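Local coordinates for protein CDC25-like phosphatase YCH1 (Saccharomyces cerevisiae, PDB 3FS5) that removes phosphate from proteins as a Cdc25-like phosphatase built on a single rhodanese domain, at residues T7-L12 / S99-L104; H18-E23 / A83-F88; R72-Q77 / S114-W119. One frame throughout, in Å; residues are numbered along the deposited sequence.

All three contacts press a helix against the central parallel sheet. Contacts 1 and 3 lie on one face, where Leu104 CD2 of the former is 3.7 Å from Leu73 CD1 of the latter; contact 2 lies on the other face. Their centres are about 12 Å (contacts 2 and 3), 13 Å (1 and 3) and 15 Å (1 and 2) apart. Strands 84-88 and 116-121 run side by side, with Val86 O 2.8 Å from Trp119 N, and join contacts 2 and 3. Between strand 84-88 and helix 96-106 comes Cys90, modified to a hydroxyethyl disulfide in this crystal, in what is probably the active-site loop, as in Cdc25 phosphatases and rhodaneses.

Contact 1: residues T7-L12 / S99-L104; sequences TNVKYL and SAAMLL
Val9 has CG1 anti to its backbone N (chi1 179°) and CG2 beside that N, a setting that turns both methyls to the helix. Met102 CG is anti to the carbonyl carbon, and bends at chi2 and chi3 (-55° and -79°) then carry the sulfur to the valine, although its CB starts off across the line of approach. Ala101 CB faces the fork of Val9 and is 4.1 Å from CG1 and equally far from CG2. Met102 SD comes in beside the same branch, 4.0 Å from Val9 CG2, so that this one methyl meets both helix residues. With only a methyl group on Ala101, the backbones can come close: the CA atoms of Val9 and Ala101 are 7.1 Å apart. Ala101 also packs on Phe88 of strand 84-88, while Val9 rests on Val120 and Met102 on Ile6. Backbone hydrogen bonds from Lys10 and Leu12 to strand 116-121 fix the edge strand of the sheet under helix 96-106. Every touching group is apolar and no hydrogen bond crosses between the segments, which implies that the contact probably rests on burial of apolar surface and close fit, with no directional bond to fix it.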
loop_
_atom_site.group_PDB
_atom_site.type_symbol
_atom_site.label_atom_id
_atom_site.label_comp_id
_atom_site.label_asym_id
_atom_site.label_seq_id
_atom_site.Cartn_x
_atom_site.Cartn_y
_atom_site.Cartn_z
ATOM N N THR A 7 3.738 11.035 12.678
ATOM C CA THR A 7 4.319 9.939 13.456
ATOM C C THR A 7 3.416 8.704 13.483
ATOM O O THR A 7 3.845 7.623 13.891
ATOM C CB THR A 7 4.620 10.371 14.913
ATOM O OG1 THR A 7 3.417 10.830 15.538
ATOM C CG2 THR A 7 5.645 11.485 14.937
ATOM N N ASN A 8 2.169 8.868 13.049
ATOM C CA ASN A 8 1.219 7.757 13.012
ATOM C C ASN A 8 1.479 6.834 11.827
ATOM O O ASN A 8 0.990 5.708 11.792
ATOM C CB ASN A 8 -0.216 8.281 12.931
ATOM C CG ASN A 8 -0.702 8.834 14.247
ATOM O OD1 ASN A 8 -0.820 8.103 15.226
ATOM N ND2 ASN A 8 -0.982 10.132 14.280
ATOM N N VAL A 9 2.243 7.319 10.855
ATOM C CA VAL A 9 2.566 6.534 9.674
ATOM C C VAL A 9 3.762 5.636 9.969
ATOM O O VAL A 9 4.850 6.122 10.304
ATOM C CB VAL A 9 2.896 7.452 8.478
ATOM C CG1 VAL A 9 3.265 6.617 7.254
ATOM C CG2 VAL A 9 1.703 8.353 8.179
ATOM N N LYS A 10 3.545 4.327 9.847
ATOM C CA LYS A 10 4.583 3.328 10.098
ATOM C C LYS A 10 5.207 2.833 8.796
ATOM O O LYS A 10 4.636 3.010 7.722
ATOM C CB LYS A 10 3.992 2.136 10.853
ATOM C CG LYS A 10 3.476 2.462 12.244
ATOM C CD LYS A 10 4.609 2.830 13.175
ATOM C CE LYS A 10 4.436 2.144 14.521
ATOM N NZ LYS A 10 4.403 0.658 14.356
ATOM N N TYR A 11 6.374 2.201 8.906
ATOM C CA TYR A 11 7.087 1.686 7.744
ATOM C C TYR A 11 7.313 0.189 7.823
ATOM O O TYR A 11 7.634 -0.353 8.879
ATOM C CB TYR A 11 8.422 2.419 7.569
ATOM C CG TYR A 11 8.224 3.843 7.132
ATOM C CD1 TYR A 11 7.693 4.793 8.005
ATOM C CD2 TYR A 11 8.495 4.232 5.822
ATOM C CE1 TYR A 11 7.428 6.097 7.580
ATOM C CE2 TYR A 11 8.236 5.528 5.389
ATOM C CZ TYR A 11 7.703 6.452 6.271
ATOM O OH TYR A 11 7.441 7.732 5.838
ATOM N N LEU A 12 7.145 -0.466 6.682
ATOM C CA LEU A 12 7.264 -1.909 6.581
ATOM C C LEU A 12 8.317 -2.333 5.555
ATOM O O LEU A 12 8.468 -1.695 4.510
ATOM C CB LEU A 12 5.893 -2.468 6.173
ATOM C CG LEU A 12 5.593 -3.963 6.234
ATOM C CD1 LEU A 12 5.579 -4.419 7.684
ATOM C CD2 LEU A 12 4.245 -4.233 5.592
ATOM N N SER A 99 3.189 10.817 1.779
ATOM C CA SER A 99 2.241 11.889 1.465
ATOM C C SER A 99 0.867 11.298 1.149
ATOM O O SER A 99 -0.153 11.868 1.515
ATOM C CB SER A 99 2.719 12.727 0.273
ATOM O OG SER A 99 3.904 13.419 0.598
ATOM N N ALA A 100 0.838 10.152 0.473
ATOM C CA ALA A 100 -0.442 9.520 0.157
ATOM C C ALA A 100 -1.089 9.057 1.458
ATOM O O ALA A 100 -2.293 9.211 1.650
ATOM C CB ALA A 100 -0.236 8.330 -0.777
ATOM N N ALA A 101 -0.282 8.497 2.352
ATOM C CA ALA A 101 -0.789 8.026 3.635
ATOM C C ALA A 101 -1.364 9.191 4.441
ATOM O O ALA A 101 -2.376 9.037 5.113
ATOM C CB ALA A 101 0.322 7.344 4.420
ATOM N N MET A 102 -0.720 10.353 4.373
ATOM C CA MET A 102 -1.202 11.527 5.103
ATOM C C MET A 102 -2.533 12.028 4.540
ATOM O O MET A 102 -3.378 12.539 5.282
ATOM C CB MET A 102 -0.167 12.658 5.063
ATOM C CG MET A 102 1.034 12.438 5.976
ATOM S SD MET A 102 0.561 12.144 7.705
ATOM C CE MET A 102 0.223 13.809 8.275
ATOM N N LEU A 103 -2.714 11.883 3.230
ATOM C CA LEU A 103 -3.952 12.307 2.583
ATOM C C LEU A 103 -5.122 11.503 3.130
ATOM O O LEU A 103 -6.177 12.058 3.429
ATOM C CB LEU A 103 -3.871 12.111 1.066
ATOM C CG LEU A 103 -3.091 13.144 0.250
ATOM C CD1 LEU A 103 -3.043 12.706 -1.212
ATOM C CD2 LEU A 103 -3.763 14.509 0.376
ATOM N N LEU A 104 -4.930 10.192 3.254
ATOM C CA LEU A 104 -5.976 9.328 3.782
ATOM C C LEU A 104 -6.206 9.620 5.259
ATOM O O LEU A 104 -7.346 9.730 5.707
ATOM C CB LEU A 104 -5.605 7.857 3.620
ATOM C CG LEU A 104 -6.632 6.886 4.218
ATOM C CD1 LEU A 104 -7.937 6.984 3.435
ATOM C CD2 LEU A 104 -6.101 5.467 4.184
#

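Contact 2: residues H18-E23 / A83-F88; sequences HRWMQE and ALNVIF
Trp20 reaches from its helix to strand 84-88 with the CE3-CZ3 side of its six-membered ring. CZ3 lies 3.9 Å from Ile87 CD1 and 4.1 Å from Asn85 CB, and Ile87 CD1 is also 4.1 Å from CE3; both aliphatic groups approach the indole obliquely. A chi1 of -70° places the Trp20 CG beside its backbone N and lets the indole extend out from the helix to the sheet. Two residues apart on an extended strand, Asn85 and Ile87 point to the same face, whereas Leu84 and Val86 turn to the other and meet Leu73 of helix 63-78. Further out, Trp119 on the neighbouring strand stacks T-shaped (edge-to-face) with Trp20, and Leu12 CD2 packs 3.9 Å from Trp20 CZ3. Thus three strands contribute side chains around one indole. The strand itself is held by backbone hydrogen bonds from Asn85 to Pro32 and Gln34 and from Val86 to Arg117, and the helix by Gln22 N to His18 O. A buried aromatic residue of an outer helix, lodged over the middle strands of a parallel sheet with helices 63-78 and 96-106 on the opposite face, fits the three-layer alpha/beta/alpha architecture of the rhodanese domain.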
loop_
_atom_site.group_PDB
_atom_site.type_symbol
_atom_site.label_atom_id
_atom_site.label_comp_id
_atom_site.label_asym_id
_atom_site.label_seq_id
_atom_site.Cartn_x
_atom_site.Cartn_y
_atom_site.Cartn_z
ATOM N N HIS A 18 5.711 -9.726 2.678
ATOM C CA HIS A 18 5.673 -11.033 2.042
ATOM C C HIS A 18 5.177 -12.083 3.030
ATOM O O HIS A 18 4.414 -12.975 2.667
ATOM C CB HIS A 18 7.067 -11.403 1.517
ATOM C CG HIS A 18 7.152 -12.792 0.970
ATOM N ND1 HIS A 18 7.479 -13.878 1.751
ATOM C CD2 HIS A 18 6.903 -13.279 -0.268
ATOM C CE1 HIS A 18 7.426 -14.975 1.018
ATOM N NE2 HIS A 18 7.078 -14.640 -0.210
ATOM N N ARG A 19 5.602 -11.971 4.281
ATOM C CA ARG A 19 5.178 -12.914 5.306
ATOM C C ARG A 19 3.670 -12.772 5.523
ATOM O O ARG A 19 2.954 -13.770 5.610
ATOM C CB ARG A 19 5.933 -12.654 6.613
ATOM C CG ARG A 19 5.656 -13.682 7.697
ATOM C CD ARG A 19 6.493 -13.425 8.947
ATOM N NE ARG A 19 6.093 -14.302 10.047
ATOM C CZ ARG A 19 6.406 -15.593 10.143
ATOM N NH1 ARG A 19 5.984 -16.300 11.187
ATOM N NH2 ARG A 19 7.151 -16.178 9.210
ATOM N N TRP A 20 3.188 -11.531 5.596
ATOM C CA TRP A 20 1.758 -11.279 5.776
ATOM C C TRP A 20 0.955 -11.886 4.630
ATOM O O TRP A 20 -0.148 -12.400 4.829
ATOM C CB TRP A 20 1.465 -9.774 5.804
ATOM C CG TRP A 20 1.947 -9.043 7.017
ATOM C CD1 TRP A 20 2.723 -9.535 8.029
ATOM C CD2 TRP A 20 1.687 -7.671 7.338
ATOM N NE1 TRP A 20 2.959 -8.551 8.961
ATOM C CE2 TRP A 20 2.335 -7.398 8.561
ATOM C CE3 TRP A 20 0.967 -6.647 6.711
ATOM C CZ2 TRP A 20 2.284 -6.140 9.171
ATOM C CZ3 TRP A 20 0.916 -5.393 7.321
ATOM C CH2 TRP A 20 1.573 -5.155 8.538
ATOM N N MET A 21 1.495 -11.795 3.420
ATOM C CA MET A 21 0.802 -12.330 2.256
ATOM C C MET A 21 0.735 -13.855 2.300
ATOM O O MET A 21 -0.285 -14.446 1.942
ATOM C CB MET A 21 1.485 -11.842 0.976
ATOM C CG MET A 21 1.263 -10.349 0.727
ATOM S SD MET A 21 2.109 -9.685 -0.718
ATOM C CE MET A 21 1.087 -10.338 -2.037
ATOM N N GLN A 22 1.817 -14.482 2.754
ATOM C CA GLN A 22 1.865 -15.937 2.862
ATOM C C GLN A 22 0.835 -16.441 3.878
ATOM O O GLN A 22 0.165 -17.446 3.644
ATOM C CB GLN A 22 3.266 -16.395 3.291
ATOM C CG GLN A 22 4.355 -16.227 2.231
ATOM C CD GLN A 22 4.229 -17.227 1.093
ATOM O OE1 GLN A 22 3.250 -17.219 0.352
ATOM N NE2 GLN A 22 5.223 -18.097 0.956
ATOM N N GLU A 23 0.708 -15.738 5.002
ATOM C CA GLU A 23 -0.229 -16.126 6.059
ATOM C C GLU A 23 -1.664 -15.658 5.847
ATOM O O GLU A 23 -2.599 -16.247 6.393
ATOM C CB GLU A 23 0.264 -15.611 7.413
ATOM C CG GLU A 23 1.599 -16.182 7.837
ATOM C CD GLU A 23 1.977 -15.784 9.246
ATOM O OE1 GLU A 23 2.148 -14.575 9.502
ATOM O OE2 GLU A 23 2.104 -16.683 10.101
ATOM N N ALA A 83 -8.492 -3.815 13.225
ATOM C CA ALA A 83 -8.187 -2.701 12.337
ATOM C C ALA A 83 -7.589 -3.184 11.022
ATOM O O ALA A 83 -6.922 -4.218 10.973
ATOM C CB ALA A 83 -7.224 -1.747 13.026
ATOM N N LEU A 84 -7.837 -2.437 9.955
ATOM C CA LEU A 84 -7.301 -2.794 8.649
ATOM C C LEU A 84 -5.946 -2.113 8.480
ATOM O O LEU A 84 -5.799 -0.913 8.731
ATOM C CB LEU A 84 -8.250 -2.339 7.530
ATOM C CG LEU A 84 -7.762 -2.510 6.084
ATOM C CD1 LEU A 84 -7.753 -3.994 5.694
ATOM C CD2 LEU A 84 -8.669 -1.720 5.140
ATOM N N ASN A 85 -4.952 -2.887 8.071
ATOM C CA ASN A 85 -3.626 -2.340 7.861
ATOM C C ASN A 85 -3.472 -1.953 6.394
ATOM O O ASN A 85 -3.383 -2.812 5.520
ATOM C CB ASN A 85 -2.577 -3.367 8.270
ATOM C CG ASN A 85 -2.646 -3.688 9.744
ATOM O OD1 ASN A 85 -3.545 -4.404 10.198
ATOM N ND2 ASN A 85 -1.711 -3.143 10.509
ATOM N N VAL A 86 -3.452 -0.648 6.142
ATOM C CA VAL A 86 -3.334 -0.119 4.786
ATOM C C VAL A 86 -1.877 0.170 4.443
ATOM O O VAL A 86 -1.202 0.909 5.157
ATOM C CB VAL A 86 -4.155 1.174 4.642
ATOM C CG1 VAL A 86 -4.168 1.620 3.184
ATOM C CG2 VAL A 86 -5.575 0.945 5.161
ATOM N N ILE A 87 -1.402 -0.405 3.344
ATOM C CA ILE A 87 -0.010 -0.229 2.923
ATOM C C ILE A 87 0.124 0.545 1.611
ATOM O O ILE A 87 -0.338 0.093 0.559
ATOM C CB ILE A 87 0.667 -1.599 2.749
ATOM C CG1 ILE A 87 0.457 -2.439 4.012
ATOM C CG2 ILE A 87 2.144 -1.417 2.457
ATOM C CD1 ILE A 87 0.342 -3.909 3.739
ATOM N N PHE A 88 0.776 1.701 1.678
ATOM C CA PHE A 88 0.990 2.543 0.502
ATOM C C PHE A 88 2.404 2.362 -0.028
ATOM O O PHE A 88 3.339 2.185 0.748
ATOM C CB PHE A 88 0.818 4.023 0.862
ATOM C CG PHE A 88 -0.576 4.398 1.268
ATOM C CD1 PHE A 88 -1.522 4.749 0.313
ATOM C CD2 PHE A 88 -0.946 4.393 2.608
ATOM C CE1 PHE A 88 -2.818 5.089 0.685
ATOM C CE2 PHE A 88 -2.242 4.732 2.990
ATOM C CZ PHE A 88 -3.177 5.080 2.026
#

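Contact 3: residues R72-Q77 / S114-W119; sequences RLLEKQ and SRCRLW
Leu74 and Arg115 form the centre of a contact of a leucine against the face of a guanidinium, with an apolar patch beside it; it joins the C-terminal half of helix 63-78 to the beginning of strand 116-121 and buries 269 Å² between the two segments. Leu74 CD2 lies over the centre of one face of the Arg115 guanidinium, 3.8 Å from CZ. The second branch follows, with CD1 4.0 Å from NH1, and nearer the backbone CB is 3.9 Å from NH2, so the leucine spreads beneath much of the flat group. In Arg115 chi2 is skewed from extended (-144°) and chi3 bends sharply (-97°), which swings the guanidinium across the helix surface. On the strand side Leu74 CD2 also meets Cys116 SG at 4.1 Å, and the thiol thus continues the apolar patch inward. In the rhodanese fold strand 116-121 pairs parallel with strand 84-88, and helix 63-78, which leads into the latter, packs across both; backbone hydrogen bonds of Arg115 and Arg117 with Leu84 begin the pairing, which continues from Arg117 and Trp119 to Val86. Gln77, one turn further along the helix, lies beside Arg115, though the details of its amide are doubtful. Were Arg115 replaced by an alanine, the Leu74 methyls would probably lose the flat group that now covers them. Leu74 is flanked as well by Glu112, in the loop before the strand, while Leu73 is turned to Val86 and Leu104 in the interior.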
loop_
_atom_site.group_PDB
_atom_site.type_symbol
_atom_site.label_atom_id
_atom_site.label_comp_id
_atom_site.label_asym_id
_atom_site.label_seq_id
_atom_site.Cartn_x
_atom_site.Cartn_y
_atom_site.Cartn_z
ATOM N N ARG A 72 -13.976 2.374 0.218
ATOM C CA ARG A 72 -13.645 0.983 -0.065
ATOM C C ARG A 72 -12.869 0.352 1.074
ATOM O O ARG A 72 -13.146 -0.782 1.467
ATOM C CB ARG A 72 -12.817 0.857 -1.346
ATOM C CG ARG A 72 -13.605 0.973 -2.627
ATOM C CD ARG A 72 -12.747 0.573 -3.818
ATOM N NE ARG A 72 -12.475 -0.863 -3.846
ATOM C CZ ARG A 72 -11.701 -1.456 -4.750
ATOM N NH1 ARG A 72 -11.509 -2.767 -4.706
ATOM N NH2 ARG A 72 -11.107 -0.739 -5.695
ATOM N N LEU A 73 -11.886 1.082 1.590
ATOM C CA LEU A 73 -11.068 0.583 2.685
ATOM C C LEU A 73 -11.903 0.298 3.930
ATOM O O LEU A 73 -11.818 -0.788 4.500
ATOM C CB LEU A 73 -9.956 1.587 3.020
ATOM C CG LEU A 73 -8.841 1.709 1.969
ATOM C CD1 LEU A 73 -7.853 2.786 2.386
ATOM C CD2 LEU A 73 -8.130 0.362 1.810
ATOM N N LEU A 74 -12.714 1.269 4.343
ATOM C CA LEU A 74 -13.539 1.108 5.537
ATOM C C LEU A 74 -14.579 0.010 5.380
ATOM O O LEU A 74 -14.944 -0.655 6.350
ATOM C CB LEU A 74 -14.215 2.435 5.900
ATOM C CG LEU A 74 -13.252 3.512 6.411
ATOM C CD1 LEU A 74 -13.991 4.821 6.655
ATOM C CD2 LEU A 74 -12.592 3.019 7.700
ATOM N N GLU A 75 -15.047 -0.186 4.154
ATOM C CA GLU A 75 -16.036 -1.217 3.883
ATOM C C GLU A 75 -15.390 -2.587 4.093
ATOM O O GLU A 75 -16.011 -3.506 4.633
ATOM C CB GLU A 75 -16.554 -1.068 2.453
ATOM C CG GLU A 75 -17.743 -1.942 2.127
ATOM C CD GLU A 75 -18.512 -1.431 0.925
ATOM O OE1 GLU A 75 -19.066 -0.312 1.012
ATOM O OE2 GLU A 75 -18.558 -2.140 -0.103
ATOM N N LYS A 76 -14.135 -2.713 3.676
ATOM C CA LYS A 76 -13.392 -3.961 3.841
ATOM C C LYS A 76 -13.081 -4.187 5.323
ATOM O O LYS A 76 -13.127 -5.317 5.819
ATOM C CB LYS A 76 -12.082 -3.897 3.042
ATOM C CG LYS A 76 -11.207 -5.150 3.112
ATOM C CD LYS A 76 -9.989 -5.003 2.192
ATOM C CE LYS A 76 -9.224 -6.314 1.990
ATOM N NZ LYS A 76 -8.492 -6.759 3.203
ATOM N N GLN A 77 -12.769 -3.105 6.030
ATOM C CA GLN A 77 -12.438 -3.194 7.449
ATOM C C GLN A 77 -13.636 -3.660 8.275
ATOM O O GLN A 77 -13.497 -4.489 9.177
ATOM C CB GLN A 77 -11.937 -1.831 7.953
ATOM C CG GLN A 77 -11.404 -1.838 9.385
ATOM C CD GLN A 77 -12.495 -1.676 10.435
ATOM O OE1 GLN A 77 -12.290 -1.991 11.610
ATOM N NE2 GLN A 77 -13.651 -1.173 10.021
ATOM N N SER A 114 -9.413 4.874 14.646
ATOM C CA SER A 114 -9.090 3.585 15.251
ATOM C C SER A 114 -9.334 2.385 14.336
ATOM O O SER A 114 -8.941 1.263 14.655
ATOM C CB SER A 114 -9.898 3.400 16.537
ATOM O OG SER A 114 -11.290 3.426 16.261
ATOM N N ARG A 115 -9.976 2.615 13.196
ATOM C CA ARG A 115 -10.267 1.518 12.280
ATOM C C ARG A 115 -9.151 1.139 11.311
ATOM O O ARG A 115 -9.224 0.095 10.658
ATOM C CB ARG A 115 -11.534 1.830 11.486
ATOM C CG ARG A 115 -12.801 1.753 12.319
ATOM C CD ARG A 115 -13.934 1.197 11.479
ATOM N NE ARG A 115 -14.776 2.237 10.922
ATOM C CZ ARG A 115 -15.582 2.075 9.880
ATOM N NH1 ARG A 115 -16.319 3.092 9.465
ATOM N NH2 ARG A 115 -15.630 0.914 9.236
ATOM N N CYS A 116 -8.126 1.980 11.214
ATOM C CA CYS A 116 -7.014 1.725 10.299
ATOM C C CYS A 116 -5.649 1.949 10.932
ATOM O O CYS A 116 -5.519 2.668 11.922
ATOM C CB CYS A 116 -7.100 2.650 9.075
ATOM S SG CYS A 116 -8.572 2.508 8.052
ATOM N N ARG A 117 -4.639 1.317 10.339
ATOM C CA ARG A 117 -3.242 1.470 10.741
ATOM C C ARG A 117 -2.611 1.770 9.389
ATOM O O ARG A 117 -2.871 1.065 8.424
ATOM C CB ARG A 117 -2.655 0.173 11.308
ATOM C CG ARG A 117 -3.339 -0.356 12.559
ATOM C CD ARG A 117 -2.632 -1.609 13.072
ATOM N NE ARG A 117 -3.494 -2.401 13.943
ATOM C CZ ARG A 117 -3.912 -2.009 15.141
ATOM N NH1 ARG A 117 -4.705 -2.797 15.860
ATOM N NH2 ARG A 117 -3.525 -0.839 15.626
ATOM N N LEU A 118 -1.800 2.817 9.305
ATOM C CA LEU A 118 -1.204 3.179 8.027
ATOM C C LEU A 118 0.273 2.836 7.916
ATOM O O LEU A 118 1.058 3.152 8.809
ATOM C CB LEU A 118 -1.405 4.675 7.770
ATOM C CG LEU A 118 -2.857 5.156 7.809
ATOM C CD1 LEU A 118 -2.901 6.663 7.569
ATOM C CD2 LEU A 118 -3.676 4.420 6.753
ATOM N N TRP A 119 0.636 2.193 6.809
ATOM C CA TRP A 119 2.019 1.811 6.551
ATOM C C TRP A 119 2.500 2.249 5.173
ATOM O O TRP A 119 1.703 2.459 4.251
ATOM C CB TRP A 119 2.201 0.290 6.599
ATOM C CG TRP A 119 1.733 -0.397 7.835
ATOM C CD1 TRP A 119 0.447 -0.721 8.161
ATOM C CD2 TRP A 119 2.555 -0.889 8.894
ATOM N NE1 TRP A 119 0.418 -1.391 9.361
ATOM C CE2 TRP A 119 1.699 -1.507 9.834
ATOM C CE3 TRP A 119 3.934 -0.871 9.140
ATOM C CZ2 TRP A 119 2.178 -2.104 11.004
ATOM C CZ3 TRP A 119 4.412 -1.467 10.302
ATOM C CH2 TRP A 119 3.534 -2.075 11.220
#